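Local coordinates for putative OmpA family lipoprotein (Burkholderia cenocepacia, PDB 5LKW), which binds diaminopimelic acid, a building block of peptidoglycan, through its OmpA-like domain and probably acts in the Tol-Pal system that maintains outer-membrane integrity, at residues R16-D21 with A116-Q121; P33-H38 with R78-L83; G54-R59 with L66-K71; R72-R77 with M90-L95. One frame throughout, in Å; residues are numbered along the deposited sequence.

Contact 1: R16-D21 with A116-Q121; sequences RSIYFD and ADLVYQ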
loop_
_atom_site.group_PDB
_atom_site.type_symbol
_atom_site.label_atom_id
_atom_site.label_comp_id
_atom_site.label_asym_id
_atom_site.label_seq_id
_atom_site.Cartn_x
_atom_site.Cartn_y
_atom_site.Cartn_z
ATOM N N ARG A 16 -2.026 6.171 -5.176
ATOM C CA ARG A 16 -1.085 5.130 -4.774
ATOM C C ARG A 16 -1.122 4.713 -3.306
ATOM O O ARG A 16 -0.236 3.999 -2.847
ATOM C CB ARG A 16 0.346 5.515 -5.210
ATOM C CG ARG A 16 0.470 5.280 -6.681
ATOM C CD ARG A 16 1.767 5.686 -7.338
ATOM N NE ARG A 16 1.485 6.175 -8.715
ATOM C CZ ARG A 16 2.422 6.620 -9.556
ATOM N NH1 ARG A 16 3.692 6.619 -9.188
ATOM N NH2 ARG A 16 2.093 7.079 -10.765
ATOM N N SER A 17 -2.145 5.124 -2.566
ATOM C CA SER A 17 -2.218 4.748 -1.168
ATOM C C SER A 17 -3.542 3.990 -0.907
ATOM O O SER A 17 -4.587 4.376 -1.448
ATOM C CB SER A 17 -2.163 6.017 -0.323
ATOM O OG SER A 17 -0.884 6.644 -0.342
ATOM N N ILE A 18 -3.487 2.952 -0.072
ATOM C CA ILE A 18 -4.643 2.198 0.422
ATOM C C ILE A 18 -4.665 2.471 1.932
ATOM O O ILE A 18 -3.684 2.291 2.593
ATOM C CB ILE A 18 -4.520 0.653 0.166
ATOM C CG1 ILE A 18 -4.562 0.312 -1.317
ATOM C CG2 ILE A 18 -5.646 -0.109 0.833
ATOM C CD1 ILE A 18 -3.386 0.824 -2.092
ATOM N N TYR A 19 -5.800 2.894 2.459
ATOM C CA TYR A 19 -5.981 3.121 3.898
ATOM C C TYR A 19 -6.784 2.046 4.619
ATOM O O TYR A 19 -7.638 1.357 4.015
ATOM C CB TYR A 19 -6.698 4.440 4.071
ATOM C CG TYR A 19 -5.860 5.595 3.571
ATOM C CD1 TYR A 19 -5.017 6.335 4.468
ATOM C CD2 TYR A 19 -5.882 5.932 2.220
ATOM C CE1 TYR A 19 -4.293 7.458 4.029
ATOM C CE2 TYR A 19 -5.158 7.067 1.745
ATOM C CZ TYR A 19 -4.378 7.825 2.655
ATOM O OH TYR A 19 -3.655 8.910 2.136
ATOM N N PHE A 20 -6.488 1.887 5.908
ATOM C CA PHE A 20 -7.001 0.791 6.697
ATOM C C PHE A 20 -7.711 1.282 7.984
ATOM O O PHE A 20 -7.367 2.320 8.562
ATOM C CB PHE A 20 -5.837 -0.180 7.087
ATOM C CG PHE A 20 -5.195 -0.868 5.910
ATOM C CD1 PHE A 20 -5.619 -2.144 5.487
ATOM C CD2 PHE A 20 -4.144 -0.232 5.228
ATOM C CE1 PHE A 20 -4.967 -2.788 4.323
ATOM C CE2 PHE A 20 -3.524 -0.810 4.162
ATOM C CZ PHE A 20 -3.964 -2.081 3.659
ATOM N N ASP A 21 -8.670 0.495 8.457
ATOM C CA ASP A 21 -9.262 0.730 9.758
ATOM C C ASP A 21 -8.299 0.395 10.901
ATOM O O ASP A 21 -7.279 -0.284 10.723
ATOM C CB ASP A 21 -10.533 -0.102 9.912
ATOM C CG ASP A 21 -11.646 0.447 9.098
ATOM O OD1 ASP A 21 -11.477 1.560 8.534
ATOM O OD2 ASP A 21 -12.663 -0.237 9.047
ATOM N N ALA A 116 -0.955 1.880 3.153
ATOM C CA ALA A 116 0.035 1.143 2.340
ATOM C C ALA A 116 0.227 1.871 1.056
ATOM O O ALA A 116 -0.780 2.210 0.409
ATOM C CB ALA A 116 -0.456 -0.347 2.045
ATOM N N ASP A 117 1.505 2.116 0.684
ATOM C CA ASP A 117 1.834 2.819 -0.545
ATOM C C ASP A 117 2.481 1.893 -1.581
ATOM O O ASP A 117 3.405 1.114 -1.255
ATOM C CB ASP A 117 2.838 3.989 -0.308
ATOM C CG ASP A 117 2.374 4.983 0.746
ATOM O OD1 ASP A 117 1.168 5.363 0.753
ATOM O OD2 ASP A 117 3.256 5.416 1.546
ATOM N N LEU A 118 2.074 2.124 -2.838
ATOM C CA LEU A 118 2.664 1.487 -4.006
ATOM C C LEU A 118 3.790 2.391 -4.405
ATOM O O LEU A 118 3.544 3.515 -4.860
ATOM C CB LEU A 118 1.613 1.363 -5.137
ATOM C CG LEU A 118 0.491 0.288 -5.070
ATOM C CD1 LEU A 118 -0.440 0.498 -3.994
ATOM C CD2 LEU A 118 -0.362 0.322 -6.333
ATOM N N VAL A 119 5.034 1.928 -4.225
ATOM C CA VAL A 119 6.186 2.793 -4.561
ATOM C C VAL A 119 6.898 2.208 -5.809
ATOM O O VAL A 119 7.569 1.178 -5.754
ATOM C CB VAL A 119 7.131 2.965 -3.360
ATOM C CG1 VAL A 119 8.232 4.018 -3.665
ATOM C CG2 VAL A 119 6.312 3.293 -2.015
ATOM N N TYR A 120 6.702 2.864 -6.937
ATOM C CA TYR A 120 7.074 2.273 -8.208
ATOM C C TYR A 120 8.538 2.561 -8.376
ATOM O O TYR A 120 8.958 3.718 -8.195
ATOM C CB TYR A 120 6.236 2.872 -9.320
ATOM C CG TYR A 120 4.920 2.138 -9.556
ATOM C CD1 TYR A 120 4.904 0.918 -10.259
ATOM C CD2 TYR A 120 3.694 2.650 -9.080
ATOM C CE1 TYR A 120 3.720 0.232 -10.493
ATOM C CE2 TYR A 120 2.484 1.986 -9.322
ATOM C CZ TYR A 120 2.505 0.752 -10.049
ATOM O OH TYR A 120 1.356 0.017 -10.361
ATOM N N GLN A 121 9.298 1.489 -8.641
ATOM C CA GLN A 121 10.773 1.516 -8.759
ATOM C C GLN A 121 11.252 2.124 -10.074
ATOM O O GLN A 121 10.628 1.932 -11.135
ATOM C CB GLN A 121 11.402 0.098 -8.625
ATOM C CG GLN A 121 11.282 -0.554 -7.241
ATOM C CD GLN A 121 11.536 0.446 -6.120
ATOM O OE1 GLN A 121 10.599 1.084 -5.631
ATOM N NE2 GLN A 121 12.810 0.603 -5.719
HETATM O O HOH W 1 5.180 5.249 -6.832
#
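I18 and A116 form an antiparallel hydrogen-bonded pair between strands 17-19 and 115-120. The bonds I18 N to A116 O and A116 N to I18 O are both 2.8 Å. L118 N continues the pattern to R16 O at 3.0 Å. S17 and D117 are the non-hydrogen-bonded pair between. There the side chains make the bond: S17 OG donates to D117 OD1 at 2.7 Å and meets it nearly along its C-O axis. The same OD1 is salt-bridged to R115. On the face of I18 and L118, their CD1 atoms touch at 3.5 Å. The CB of A116 lies at the edge of the F20 ring. The R16 side chain crosses Y120 at about a right angle, with guanidinium and ring planes 81° apart. CD2 of Y120 lies over one face of the guanidinium, and R16 CD lies at the ring edge. A water in the guanidinium plane accepts from R16 NH1 and Y120 N and donates to L118 O. R16 NE and NH2 bond the carbonyls of L13 and L6. S17 and D117 pair on one face, I18 and A116 on the other, and the R115 charge would probably favour D117 as a carboxylate.

Contact 2: P33-H38 with R78-L83; sequences PLMQQH and RAMALL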
loop_
_atom_site.group_PDB
_atom_site.type_symbol
_atom_site.label_atom_id
_atom_site.label_comp_id
_atom_site.label_asym_id
_atom_site.label_seq_id
_atom_site.Cartn_x
_atom_site.Cartn_y
_atom_site.Cartn_z
ATOM N N PRO A 33 -11.333 -1.461 -7.853
ATOM C CA PRO A 33 -10.934 -0.856 -9.141
ATOM C C PRO A 33 -9.512 -0.271 -9.178
ATOM O O PRO A 33 -8.814 -0.385 -10.204
ATOM C CB PRO A 33 -12.002 0.235 -9.375
ATOM C CG PRO A 33 -13.156 -0.162 -8.508
ATOM C CD PRO A 33 -12.554 -0.841 -7.306
ATOM N N LEU A 34 -9.068 0.314 -8.061
ATOM C CA LEU A 34 -7.678 0.760 -7.949
ATOM C C LEU A 34 -6.655 -0.396 -8.073
ATOM O O LEU A 34 -5.648 -0.270 -8.795
ATOM C CB LEU A 34 -7.487 1.574 -6.662
ATOM C CG LEU A 34 -6.116 2.197 -6.368
ATOM C CD1 LEU A 34 -5.737 3.197 -7.493
ATOM C CD2 LEU A 34 -6.163 2.870 -4.976
ATOM N N MET A 35 -6.931 -1.521 -7.415
ATOM C CA MET A 35 -6.080 -2.718 -7.521
ATOM C C MET A 35 -6.032 -3.208 -9.002
ATOM O O MET A 35 -4.981 -3.647 -9.506
ATOM C CB MET A 35 -6.612 -3.865 -6.628
ATOM C CG MET A 35 -6.526 -3.716 -5.043
ATOM S SD MET A 35 -4.860 -3.431 -4.448
ATOM C CE MET A 35 -4.682 -1.654 -4.776
ATOM N N GLN A 36 -7.185 -3.131 -9.667
ATOM C CA GLN A 36 -7.347 -3.554 -11.055
ATOM C C GLN A 36 -6.561 -2.660 -11.990
ATOM O O GLN A 36 -5.865 -3.143 -12.899
ATOM C CB GLN A 36 -8.838 -3.588 -11.405
ATOM C CG GLN A 36 -9.542 -4.543 -10.447
ATOM C CD GLN A 36 -10.935 -4.960 -10.833
ATOM O OE1 GLN A 36 -11.917 -4.281 -10.474
ATOM N NE2 GLN A 36 -11.052 -6.130 -11.499
ATOM N N GLN A 37 -6.647 -1.352 -11.750
ATOM C CA GLN A 37 -5.861 -0.433 -12.525
ATOM C C GLN A 37 -4.378 -0.714 -12.384
ATOM O O GLN A 37 -3.674 -0.912 -13.398
ATOM C CB GLN A 37 -6.203 1.012 -12.182
ATOM C CG GLN A 37 -7.228 1.606 -13.137
ATOM C CD GLN A 37 -8.391 2.286 -12.430
ATOM O OE1 GLN A 37 -8.494 2.268 -11.195
ATOM N NE2 GLN A 37 -9.288 2.888 -13.217
ATOM N N HIS A 38 -3.896 -0.740 -11.147
ATOM C CA HIS A 38 -2.479 -1.048 -10.950
ATOM C C HIS A 38 -2.042 -2.398 -11.510
ATOM O O HIS A 38 -0.997 -2.458 -12.152
ATOM C CB HIS A 38 -2.020 -0.804 -9.516
ATOM C CG HIS A 38 -1.836 0.654 -9.213
ATOM N ND1 HIS A 38 -2.854 1.448 -8.722
ATOM C CD2 HIS A 38 -0.772 1.474 -9.400
ATOM C CE1 HIS A 38 -2.410 2.684 -8.577
ATOM N NE2 HIS A 38 -1.156 2.730 -8.995
ATOM N N ARG A 78 -1.236 -9.366 -2.224
ATOM C CA ARG A 78 -2.159 -10.465 -2.434
ATOM C C ARG A 78 -3.319 -10.097 -3.361
ATOM O O ARG A 78 -3.668 -10.857 -4.291
ATOM C CB ARG A 78 -2.678 -10.950 -1.074
ATOM C CG ARG A 78 -4.003 -11.684 -1.133
ATOM C CD ARG A 78 -4.242 -12.512 0.135
ATOM N NE ARG A 78 -4.786 -11.679 1.196
ATOM C CZ ARG A 78 -4.111 -11.253 2.269
ATOM N NH1 ARG A 78 -2.833 -11.579 2.464
ATOM N NH2 ARG A 78 -4.736 -10.484 3.157
ATOM N N ALA A 79 -3.937 -8.941 -3.118
ATOM C CA ALA A 79 -5.002 -8.442 -4.003
ATOM C C ALA A 79 -4.517 -8.244 -5.415
ATOM O O ALA A 79 -5.280 -8.428 -6.357
ATOM C CB ALA A 79 -5.580 -7.105 -3.484
ATOM N N MET A 80 -3.265 -7.814 -5.589
ATOM C CA MET A 80 -2.751 -7.714 -6.965
ATOM C C MET A 80 -2.296 -9.071 -7.518
ATOM O O MET A 80 -2.529 -9.352 -8.671
ATOM C CB MET A 80 -1.691 -6.602 -7.125
ATOM C CG MET A 80 -2.281 -5.187 -6.898
ATOM S SD MET A 80 -1.262 -3.843 -7.558
ATOM C CE MET A 80 0.220 -3.944 -6.578
ATOM N N ALA A 81 -1.708 -9.910 -6.676
ATOM C CA ALA A 81 -1.395 -11.323 -7.005
ATOM C C ALA A 81 -2.571 -12.037 -7.612
ATOM O O ALA A 81 -2.474 -12.616 -8.698
ATOM C CB ALA A 81 -0.938 -12.086 -5.764
ATOM N N LEU A 82 -3.689 -11.958 -6.903
ATOM C CA LEU A 82 -4.963 -12.504 -7.339
ATOM C C LEU A 82 -5.423 -11.993 -8.681
ATOM O O LEU A 82 -6.094 -12.727 -9.415
ATOM C CB LEU A 82 -6.050 -12.221 -6.297
ATOM C CG LEU A 82 -6.022 -13.363 -5.305
ATOM C CD1 LEU A 82 -6.897 -13.048 -4.090
ATOM C CD2 LEU A 82 -6.477 -14.660 -6.031
ATOM N N LEU A 83 -5.058 -10.751 -9.010
ATOM C CA LEU A 83 -5.385 -10.214 -10.336
ATOM C C LEU A 83 -4.358 -10.594 -11.399
ATOM O O LEU A 83 -4.409 -10.105 -12.508
ATOM C CB LEU A 83 -5.637 -8.708 -10.307
ATOM C CG LEU A 83 -6.786 -8.283 -9.390
ATOM C CD1 LEU A 83 -6.704 -6.821 -9.055
ATOM C CD2 LEU A 83 -8.193 -8.614 -9.974
#
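M35 packs against A79, M80 and L83 where helices 32-44 and 62-82 come together. Its CG lies 3.8 Å from CB of A79, and a chi2 of -57° brings SD of M35 to 4.0 Å from CG of M80. The two methionine side chains cross at about a right angle. L83, just past the helix, comes in with one branch: its CD1 lies 3.8 Å from CB of M35 and also touches the M35 carbonyl. The same CD1 reaches CG of Q36 at the outer margin, where the two side chains cross. On the other flank, SD of M80 rests against CB of H38 at 3.7 Å.

The H38 ring leads away from M80. ND1 donates to L34 O at 3.3 Å, from above the carbonyl plane, while H38 N reaches that oxygen from the opposite face. Of these two bonds, the one from ND1 restrains the ring. NE2 adds a weak bond to L13 O. Further out, M80 also touches L42 and L83 touches A39. The short helix axes pass 9.3 Å apart at a crossing angle of -62°. This is apolar packing of the two main helices on one sheet face, as in the alpha/beta sandwich of OmpA-like domains.

Contact 3: G54-R59 with L66-K71; sequences GNTDER and LALGQK. With API (2,6-diaminopimelic acid), chain C.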
loop_
_atom_site.group_PDB
_atom_site.type_symbol
_atom_site.label_atom_id
_atom_site.label_comp_id
_atom_site.label_asym_id
_atom_site.label_seq_id
_atom_site.Cartn_x
_atom_site.Cartn_y
_atom_site.Cartn_z
ATOM N N GLY A 54 3.849 -0.954 3.894
ATOM C CA GLY A 54 2.854 -0.865 4.962
ATOM C C GLY A 54 3.319 0.010 6.134
ATOM O O GLY A 54 4.463 -0.086 6.578
ATOM N N ASN A 55 2.414 0.847 6.599
ATOM C CA ASN A 55 2.629 1.856 7.650
ATOM C C ASN A 55 1.461 1.666 8.645
ATOM O O ASN A 55 0.416 1.082 8.299
ATOM C CB ASN A 55 2.657 3.300 7.091
ATOM C CG ASN A 55 3.785 3.542 6.051
ATOM O OD1 ASN A 55 4.857 3.974 6.419
ATOM N ND2 ASN A 55 3.537 3.226 4.770
ATOM N N THR A 56 1.632 2.136 9.879
ATOM C CA THR A 56 0.619 1.975 10.893
ATOM C C THR A 56 0.514 3.356 11.605
ATOM O O THR A 56 1.395 4.208 11.466
ATOM C CB THR A 56 1.015 0.891 11.949
ATOM O OG1 THR A 56 2.084 1.410 12.776
ATOM C CG2 THR A 56 1.435 -0.430 11.305
ATOM N N ASP A 57 -0.528 3.598 12.364
ATOM C CA ASP A 57 -0.400 4.752 13.295
ATOM C C ASP A 57 0.487 4.389 14.546
ATOM O O ASP A 57 0.990 3.279 14.645
ATOM C CB ASP A 57 -1.744 5.415 13.645
ATOM C CG ASP A 57 -2.656 4.496 14.458
ATOM O OD1 ASP A 57 -2.214 4.023 15.526
ATOM O OD2 ASP A 57 -3.820 4.249 14.050
ATOM N N GLU A 58 0.763 5.361 15.425
ATOM C CA GLU A 58 1.850 5.231 16.427
ATOM C C GLU A 58 1.423 4.402 17.664
ATOM O O GLU A 58 2.254 4.037 18.562
ATOM C CB GLU A 58 2.351 6.622 16.837
ATOM C CG GLU A 58 1.195 7.431 17.589
ATOM C CD GLU A 58 1.448 8.948 17.666
ATOM O OE1 GLU A 58 0.470 9.676 17.915
ATOM O OE2 GLU A 58 2.598 9.419 17.520
ATOM N N ARG A 59 0.137 4.100 17.724
ATOM C CA ARG A 59 -0.401 3.435 18.885
ATOM C C ARG A 59 0.063 1.989 18.865
ATOM O O ARG A 59 -0.052 1.262 17.848
ATOM C CB ARG A 59 -1.919 3.491 18.913
ATOM C CG ARG A 59 -2.497 4.873 19.060
ATOM C CD ARG A 59 -4.021 4.747 18.922
ATOM N NE ARG A 59 -4.480 4.506 17.538
ATOM C CZ ARG A 59 -5.765 4.427 17.176
ATOM N NH1 ARG A 59 -6.741 4.572 18.102
ATOM N NH2 ARG A 59 -6.090 4.255 15.879
ATOM N N LEU A 66 5.159 -3.064 13.385
ATOM C CA LEU A 66 5.943 -3.681 12.338
ATOM C C LEU A 66 5.187 -4.876 11.742
ATOM O O LEU A 66 5.117 -4.994 10.530
ATOM C CB LEU A 66 7.328 -4.116 12.885
ATOM C CG LEU A 66 8.366 -4.249 11.793
ATOM C CD1 LEU A 66 8.960 -2.834 11.356
ATOM C CD2 LEU A 66 9.468 -5.262 12.239
ATOM N N ALA A 67 4.658 -5.764 12.593
ATOM C CA ALA A 67 3.888 -6.934 12.130
ATOM C C ALA A 67 2.619 -6.497 11.377
ATOM O O ALA A 67 2.342 -6.992 10.294
ATOM C CB ALA A 67 3.527 -7.852 13.300
ATOM N N LEU A 68 1.884 -5.531 11.956
ATOM C CA LEU A 68 0.706 -4.959 11.318
ATOM C C LEU A 68 1.050 -4.323 9.940
ATOM O O LEU A 68 0.404 -4.613 8.899
ATOM C CB LEU A 68 0.044 -3.940 12.280
ATOM C CG LEU A 68 -1.173 -3.192 11.701
ATOM C CD1 LEU A 68 -2.214 -4.195 11.164
ATOM C CD2 LEU A 68 -1.792 -2.304 12.788
ATOM N N GLY A 69 2.049 -3.464 9.907
ATOM C CA GLY A 69 2.471 -2.898 8.612
ATOM C C GLY A 69 2.749 -3.985 7.568
ATOM O O GLY A 69 2.365 -3.841 6.434
ATOM N N GLN A 70 3.438 -5.070 7.959
ATOM C CA GLN A 70 3.735 -6.177 7.035
ATOM C C GLN A 70 2.468 -6.772 6.462
ATOM O O GLN A 70 2.339 -6.969 5.235
ATOM C CB GLN A 70 4.679 -7.252 7.680
ATOM C CG GLN A 70 5.200 -8.282 6.684
ATOM C CD GLN A 70 5.999 -7.700 5.502
ATOM O OE1 GLN A 70 6.799 -6.795 5.660
ATOM N NE2 GLN A 70 5.828 -8.293 4.317
ATOM N N LYS A 71 1.501 -7.014 7.325
ATOM C CA LYS A 71 0.253 -7.635 6.916
ATOM C C LYS A 71 -0.537 -6.738 5.952
ATOM O O LYS A 71 -1.115 -7.205 4.953
ATOM C CB LYS A 71 -0.553 -8.013 8.159
ATOM C CG LYS A 71 -0.207 -9.437 8.727
ATOM C CD LYS A 71 -0.952 -9.686 10.031
ATOM C CE LYS A 71 -1.172 -11.219 10.320
ATOM N NZ LYS A 71 0.118 -11.934 10.035
HETATM C C API C . -2.968 0.663 13.546
HETATM C CA API C . -2.644 0.433 15.002
HETATM C C3 API C . -3.681 0.852 16.043
HETATM C C4 API C . -3.133 0.508 17.444
HETATM C C5 API C . -4.095 -0.290 18.342
HETATM C C6 API C . -3.470 -0.779 19.663
HETATM O O API C . -2.085 1.214 12.903
HETATM O OXT API C . -4.028 0.330 12.967
HETATM N N API C . -1.437 1.217 15.260
#
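T56 and L68 meet beside two flat groups, the D57 carboxylate and the R59 guanidinium. R59 grips D57 side-on with two nitrogens. NE donates to OD1 of D57 at 3.1 Å, and NH2 donates to OD2 of D57 at 2.9 Å in a salt bridge. The carboxylate lies at the guanidinium's edge, near its plane, but both donors come from above the carboxylate plane. CG of D57 sits between the backbone N and carbonyl carbon (chi1 66°), which folds the carboxylate back so that the anti lone pair of OD1 can take R59 N, an Asx turn. R114 holds OD2 as a second partner.

This polar cluster receives diaminopimelic acid. The ligand N donates to D57 OD1 and to R59 O, each at 2.9 Å. D57 N returns a bond to the ligand O. CB of R59 packs on ligand C4, and CD2 of L68 lies 3.3 Å from C of the ligand.

Across the contact, the methyl CG2 of T56 sits 3.4 Å from G69 N and also touches CG of L68. Beside it, two glycines let strand and helix close in. G54 CA and G69 CA are 4.2 Å apart, and G54 CA makes a CA-H...O contact with G69 O. The loop after strand 50-55 and the following helix thus build the diaminopimelate pocket of the OmpA-like peptidoglycan-binding domain.

Contact 4: R72-R77 with M90-L95; sequences RAEAVR and MEAVSL. With API (2,6-diaminopimelic acid), chain C.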
loop_
_atom_site.group_PDB
_atom_site.type_symbol
_atom_site.label_atom_id
_atom_site.label_comp_id
_atom_site.label_asym_id
_atom_site.label_seq_id
_atom_site.Cartn_x
_atom_site.Cartn_y
_atom_site.Cartn_z
ATOM N N ARG A 72 -0.530 -5.438 6.221
ATOM C CA ARG A 72 -1.052 -4.417 5.254
ATOM C C ARG A 72 -0.344 -4.485 3.869
ATOM O O ARG A 72 -0.984 -4.483 2.817
ATOM C CB ARG A 72 -0.915 -3.022 5.885
ATOM C CG ARG A 72 -1.825 -2.840 7.113
ATOM C CD ARG A 72 -1.825 -1.446 7.728
ATOM N NE ARG A 72 -2.961 -1.314 8.657
ATOM C CZ ARG A 72 -2.995 -0.534 9.746
ATOM N NH1 ARG A 72 -1.976 0.263 10.099
ATOM N NH2 ARG A 72 -4.075 -0.531 10.487
ATOM N N ALA A 73 0.973 -4.583 3.847
ATOM C CA ALA A 73 1.638 -4.587 2.533
ATOM C C ALA A 73 1.271 -5.891 1.758
ATOM O O ALA A 73 1.093 -5.877 0.501
ATOM C CB ALA A 73 3.155 -4.371 2.684
ATOM N N GLU A 74 1.071 -6.961 2.516
ATOM C CA GLU A 74 0.833 -8.318 2.003
ATOM C C GLU A 74 -0.582 -8.447 1.503
ATOM O O GLU A 74 -0.803 -8.996 0.406
ATOM C CB GLU A 74 1.169 -9.396 3.046
ATOM C CG GLU A 74 2.694 -9.560 3.243
ATOM C CD GLU A 74 3.106 -10.600 4.303
ATOM O OE1 GLU A 74 2.258 -11.017 5.149
ATOM O OE2 GLU A 74 4.314 -10.952 4.294
ATOM N N ALA A 75 -1.533 -7.891 2.280
ATOM C CA ALA A 75 -2.903 -7.694 1.829
ATOM C C ALA A 75 -3.021 -7.003 0.435
ATOM O O ALA A 75 -3.812 -7.422 -0.406
ATOM C CB ALA A 75 -3.731 -6.974 2.922
ATOM N N VAL A 76 -2.228 -5.959 0.174
ATOM C CA VAL A 76 -2.238 -5.257 -1.117
ATOM C C VAL A 76 -1.574 -6.126 -2.235
ATOM O O VAL A 76 -2.109 -6.258 -3.337
ATOM C CB VAL A 76 -1.524 -3.887 -1.005
ATOM C CG1 VAL A 76 -1.370 -3.230 -2.381
ATOM C CG2 VAL A 76 -2.243 -2.929 0.037
ATOM N N ARG A 77 -0.413 -6.658 -1.940
ATOM C CA ARG A 77 0.313 -7.604 -2.843
ATOM C C ARG A 77 -0.603 -8.759 -3.226
ATOM O O ARG A 77 -0.803 -9.038 -4.403
ATOM C CB ARG A 77 1.625 -8.101 -2.186
ATOM C CG ARG A 77 2.479 -9.073 -3.098
ATOM C CD ARG A 77 3.503 -9.870 -2.313
ATOM N NE ARG A 77 2.765 -10.767 -1.425
ATOM C CZ ARG A 77 3.225 -11.336 -0.315
ATOM N NH1 ARG A 77 4.476 -11.143 0.102
ATOM N NH2 ARG A 77 2.397 -12.103 0.392
ATOM N N MET A 90 6.703 -7.431 -7.449
ATOM C CA MET A 90 6.097 -6.904 -6.225
ATOM C C MET A 90 6.941 -7.290 -5.044
ATOM O O MET A 90 7.340 -8.456 -4.915
ATOM C CB MET A 90 4.697 -7.501 -6.046
ATOM C CG MET A 90 3.697 -6.948 -7.050
ATOM S SD MET A 90 2.049 -7.489 -6.697
ATOM C CE MET A 90 2.286 -9.311 -6.800
ATOM N N GLU A 91 7.190 -6.325 -4.169
ATOM C CA GLU A 91 7.867 -6.615 -2.909
ATOM C C GLU A 91 7.055 -5.969 -1.764
ATOM O O GLU A 91 6.784 -4.765 -1.824
ATOM C CB GLU A 91 9.304 -6.094 -2.945
ATOM C CG GLU A 91 10.153 -6.570 -1.730
ATOM C CD GLU A 91 11.553 -5.953 -1.759
ATOM O OE1 GLU A 91 11.902 -5.398 -2.819
ATOM O OE2 GLU A 91 12.286 -6.006 -0.756
ATOM N N ALA A 92 6.608 -6.777 -0.787
ATOM C CA ALA A 92 5.822 -6.247 0.367
ATOM C C ALA A 92 6.795 -6.009 1.515
ATOM O O ALA A 92 7.447 -6.946 1.969
ATOM C CB ALA A 92 4.766 -7.232 0.806
ATOM N N VAL A 93 6.940 -4.762 1.949
ATOM C CA VAL A 93 7.719 -4.447 3.168
ATOM C C VAL A 93 6.922 -3.623 4.207
ATOM O O VAL A 93 5.890 -3.008 3.884
ATOM C CB VAL A 93 9.003 -3.686 2.828
ATOM C CG1 VAL A 93 9.917 -4.575 2.012
ATOM C CG2 VAL A 93 8.676 -2.348 2.087
ATOM N N SER A 94 7.422 -3.584 5.431
ATOM C CA SER A 94 6.808 -2.788 6.518
ATOM C C SER A 94 7.743 -1.699 7.072
ATOM O O SER A 94 8.881 -2.010 7.456
ATOM C CB SER A 94 6.472 -3.671 7.707
ATOM O OG SER A 94 5.678 -2.925 8.669
ATOM N N LEU A 95 7.229 -0.471 7.160
ATOM C CA LEU A 95 7.783 0.618 7.984
ATOM C C LEU A 95 7.172 0.782 9.398
ATOM O O LEU A 95 7.568 1.671 10.179
ATOM C CB LEU A 95 7.702 1.944 7.226
ATOM C CG LEU A 95 8.256 1.871 5.791
ATOM C CD1 LEU A 95 8.079 3.118 5.062
ATOM C CD2 LEU A 95 9.718 1.435 5.717
HETATM C C API C . -2.968 0.663 13.546
HETATM C CA API C . -2.644 0.433 15.002
HETATM C C3 API C . -3.681 0.852 16.043
HETATM C C4 API C . -3.133 0.508 17.444
HETATM C C5 API C . -4.095 -0.290 18.342
HETATM C C6 API C . -3.470 -0.779 19.663
HETATM O O API C . -2.085 1.214 12.903
HETATM O OXT API C . -4.028 0.330 12.967
HETATM N N API C . -1.437 1.217 15.260
HETATM O O HOH W 2 6.904 -9.765 -1.362
#
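A73 and A92 face each other between helix 62-82 and strand 90-96, with their CB atoms 3.8 Å apart. The CB of A73 also lies close to V93 O, at 3.3 Å. These small side chains let the short axes approach to 7.0 Å, running nearly antiparallel at 159°. CG of E74 touches A92 CB from one side; the E74 carboxylate turns to Q70 through OE2.

R77 and M90 close the other end, their side chains crossing obliquely. CG of R77 is anti to the backbone N (chi1 -178°), and it meets CE of M90 at 3.7 Å. The R77 guanidinium then passes by A92, with NH1 4.0 Å from its CB. A water near the guanidinium plane accepts from R77 NH1 and from A92 N, joining helix side chain to strand backbone.

R72 leads away from the strand. Its guanidinium presents its edge to diaminopimelic acid: NH1 donates to the ligand O, and NH2 donates to OXT at 2.6 Å. S24 O and N55 O accept from NE and NH1. The packing belongs to the beta-alpha-beta unit 50-55, 62-82, 90-96, whose helix carries R72, one of the arginines of the diaminopimelate pocket.

In the fold
Strand 17-19 opens the fold, and contact 1 closes its longest loop by pairing it with strand 115-120 near the C terminus. The other three contacts nest inside. Helix 32-44 follows and meets the end of helix 62-82 in contact 2. Contact 3 lies within that loop and joins strand 50-55 and its following loop to the helix's earlier turns. Contact 4 comes next in series and joins the helix to strand 90-96; its segments alternate with those of contact 2, so these two cross. Contacts 2, 3 and 4 share helix 62-82, while contacts 1, 3 and 4 reach one sheet. Contacts 3 and 4 both touch diaminopimelic acid, and H38 packs on L118, linking contacts 1 and 2.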